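PDB 2V1M: glutathione peroxidase from Schistosoma mansoni, which reduces hydrogen peroxide to water, oxidising two molecules of glutathione to glutathione disulfide. Local coordinates for residues S7-T15 and L138-V146. Numbering follows the deposited sequence.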
# COMPACT_ATOMS: atom_id res chain seq x y z
N SER A 7 13.72 2.64 -16.71
CA SER A 7 14.33 3.88 -16.28
C SER A 7 13.59 4.55 -15.13
O SER A 7 13.97 5.61 -14.71
CB SER A 7 14.52 4.86 -17.45
OG SER A 7 13.55 5.87 -17.39
N TRP A 8 12.50 3.97 -14.66
CA TRP A 8 11.67 4.60 -13.64
C TRP A 8 12.51 4.95 -12.43
O TRP A 8 13.25 4.13 -11.93
CB TRP A 8 10.58 3.64 -13.23
CG TRP A 8 9.65 3.20 -14.31
CD1 TRP A 8 9.02 3.98 -15.24
CD2 TRP A 8 9.17 1.87 -14.51
NE1 TRP A 8 8.19 3.21 -16.02
CE2 TRP A 8 8.23 1.91 -15.56
CE3 TRP A 8 9.39 0.66 -13.85
CZ2 TRP A 8 7.57 0.76 -16.02
CZ3 TRP A 8 8.73 -0.48 -14.30
CH2 TRP A 8 7.82 -0.42 -15.36
N ASN A 9 12.34 6.15 -11.92
CA ASN A 9 13.22 6.65 -10.88
C ASN A 9 12.48 6.91 -9.56
O ASN A 9 13.17 7.14 -8.56
CB ASN A 9 13.92 7.97 -11.31
CG ASN A 9 15.09 7.78 -12.35
OD1 ASN A 9 15.65 6.70 -12.49
ND2 ASN A 9 15.43 8.87 -13.08
N SER A 10 11.15 6.87 -9.52
CA SER A 10 10.43 7.14 -8.28
C SER A 10 9.03 6.60 -8.48
O SER A 10 8.60 6.28 -9.63
CB SER A 10 10.36 8.64 -7.96
OG SER A 10 9.39 9.27 -8.77
N ILE A 11 8.21 6.57 -7.40
CA ILE A 11 6.84 6.13 -7.55
C ILE A 11 6.02 7.15 -8.34
O ILE A 11 4.92 6.80 -8.80
CB ILE A 11 6.16 5.85 -6.19
CG1 ILE A 11 6.02 7.11 -5.32
CG2 ILE A 11 6.80 4.67 -5.47
CD1 ILE A 11 4.91 7.01 -4.26
N TYR A 12 6.49 8.39 -8.48
CA TYR A 12 5.67 9.44 -9.09
C TYR A 12 5.42 9.20 -10.58
O TYR A 12 4.51 9.81 -11.14
CB TYR A 12 6.35 10.80 -8.92
CG TYR A 12 6.75 11.12 -7.52
CD1 TYR A 12 5.92 10.79 -6.48
CD2 TYR A 12 7.98 11.77 -7.26
CE1 TYR A 12 6.29 11.10 -5.17
CE2 TYR A 12 8.35 12.12 -5.97
CZ TYR A 12 7.53 11.78 -4.94
OH TYR A 12 7.92 12.14 -3.65
N GLU A 13 6.22 8.31 -11.18
CA GLU A 13 6.07 8.06 -12.62
C GLU A 13 4.82 7.27 -12.95
O GLU A 13 4.45 7.23 -14.14
CB GLU A 13 7.30 7.33 -13.13
CG GLU A 13 8.51 8.24 -13.07
CD GLU A 13 9.77 7.61 -13.51
OE1 GLU A 13 9.72 6.40 -13.83
OE2 GLU A 13 10.84 8.26 -13.54
N PHE A 14 4.19 6.62 -11.97
CA PHE A 14 3.11 5.65 -12.24
C PHE A 14 1.74 6.28 -12.07
O PHE A 14 1.54 7.19 -11.25
CB PHE A 14 3.23 4.42 -11.33
CG PHE A 14 4.57 3.81 -11.47
CD1 PHE A 14 4.92 3.13 -12.65
CD2 PHE A 14 5.56 4.03 -10.50
CE1 PHE A 14 6.21 2.66 -12.86
CE2 PHE A 14 6.85 3.57 -10.70
CZ PHE A 14 7.18 2.91 -11.87
N THR A 15 0.79 5.74 -12.85
CA THR A 15 -0.59 6.12 -12.80
C THR A 15 -1.40 4.87 -12.47
O THR A 15 -1.10 3.77 -13.01
CB THR A 15 -1.04 6.75 -14.17
OG1 THR A 15 -0.20 7.87 -14.42
CG2 THR A 15 -2.46 7.26 -14.13
N LEU A 138 7.62 1.06 2.29
CA LEU A 138 7.74 2.41 2.83
C LEU A 138 8.55 3.24 1.83
O LEU A 138 9.67 2.87 1.43
CB LEU A 138 8.43 2.36 4.18
CG LEU A 138 8.66 3.69 4.88
CD1 LEU A 138 7.33 4.42 5.14
CD2 LEU A 138 9.44 3.48 6.17
N VAL A 139 7.96 4.38 1.45
CA VAL A 139 8.46 5.27 0.40
C VAL A 139 8.69 6.64 1.03
O VAL A 139 7.80 7.20 1.71
CB VAL A 139 7.45 5.34 -0.73
CG1 VAL A 139 7.91 6.32 -1.85
CG2 VAL A 139 7.13 3.97 -1.31
N ASP A 140 9.89 7.19 0.81
CA ASP A 140 10.23 8.47 1.40
C ASP A 140 9.58 9.67 0.66
O ASP A 140 8.83 9.51 -0.31
CB ASP A 140 11.77 8.58 1.51
CG ASP A 140 12.49 8.83 0.18
OD1 ASP A 140 11.83 9.11 -0.85
OD2 ASP A 140 13.74 8.73 0.22
N ARG A 141 9.86 10.86 1.18
CA ARG A 141 9.27 12.09 0.64
C ARG A 141 9.74 12.44 -0.78
O ARG A 141 9.18 13.37 -1.37
CB ARG A 141 9.55 13.27 1.54
CG ARG A 141 8.82 13.20 2.92
CD ARG A 141 9.08 14.46 3.72
NE ARG A 141 8.53 14.51 5.08
CZ ARG A 141 7.29 14.87 5.38
NH1 ARG A 141 6.39 15.09 4.44
NH2 ARG A 141 6.91 14.99 6.66
N GLN A 142 10.76 11.72 -1.28
CA GLN A 142 11.23 11.85 -2.66
C GLN A 142 10.79 10.68 -3.53
O GLN A 142 11.28 10.50 -4.66
CB GLN A 142 12.77 12.03 -2.70
CG GLN A 142 13.21 13.36 -2.14
CD GLN A 142 13.17 13.43 -0.62
OE1 GLN A 142 13.64 12.52 0.07
NE2 GLN A 142 12.62 14.52 -0.11
N GLY A 143 9.85 9.87 -3.05
CA GLY A 143 9.25 8.84 -3.88
C GLY A 143 10.11 7.58 -4.03
O GLY A 143 9.85 6.77 -4.92
N GLN A 144 11.10 7.43 -3.14
CA GLN A 144 12.04 6.29 -3.20
C GLN A 144 11.59 5.21 -2.22
O GLN A 144 11.46 5.47 -1.02
CB GLN A 144 13.45 6.76 -2.82
CG GLN A 144 13.89 7.98 -3.62
CD GLN A 144 13.94 7.69 -5.10
OE1 GLN A 144 14.74 6.85 -5.53
NE2 GLN A 144 13.10 8.34 -5.88
N PRO A 145 11.35 3.98 -2.71
CA PRO A 145 11.04 2.84 -1.78
C PRO A 145 12.31 2.45 -1.03
O PRO A 145 13.30 1.99 -1.64
CB PRO A 145 10.56 1.73 -2.71
CG PRO A 145 10.25 2.43 -4.05
CD PRO A 145 11.29 3.53 -4.12
N VAL A 146 12.29 2.64 0.30
CA VAL A 146 13.48 2.42 1.10
C VAL A 146 13.32 1.32 2.14
O VAL A 146 14.34 1.00 2.80
CB VAL A 146 14.05 3.71 1.72
CG1 VAL A 146 14.49 4.68 0.62
CG2 VAL A 146 13.03 4.36 2.66
O HOH W 1 6.75 10.51 -1.94
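The type I beta turn D140-G143, which links the antiparallel strands 136-139 and 145-149 in a hairpin, lies against the N-terminal segment as it enters its short 3-10 turn, S10, I11 and Y12 meeting G143. I11 N donates to G143 O at 3.0 Å, on a lone pair in the carbonyl plane. Beside it, Q144 folds its side chain back at chi2 (-61°), which carries NE2 to two carbonyls: N9 O at 2.9 Å, met on a lone pair, and Q142 O of its own turn at 3.1 Å, met from above the carbonyl plane. Both acceptors lie close to the amide plane, and the amide's rotation is fixed by R121, which bonds to Q144 OE1 and also to N9 O. In this thioredoxin-like fold strand 145-149 is an edge of the central sheet, and I11 packs on its inner neighbour 136-139: its CD1 meets V139 CG1 tip to tip at 3.9 Å. The Y12 ring brings its hydroxyl end to the turn, CZ 3.6 Å from G143 CA, where the lack of a side chain lets the ring come close. A water joins Y12 OH (2.6 Å) to D140 O, to which it donates. The turn is braced from within by D140 OD1, which receives Q142 N, closing an Asx turn, and Q144 N from opposite faces of the carboxylate. S10 OG accepts Y12 N at 3.0 Å, an ST turn.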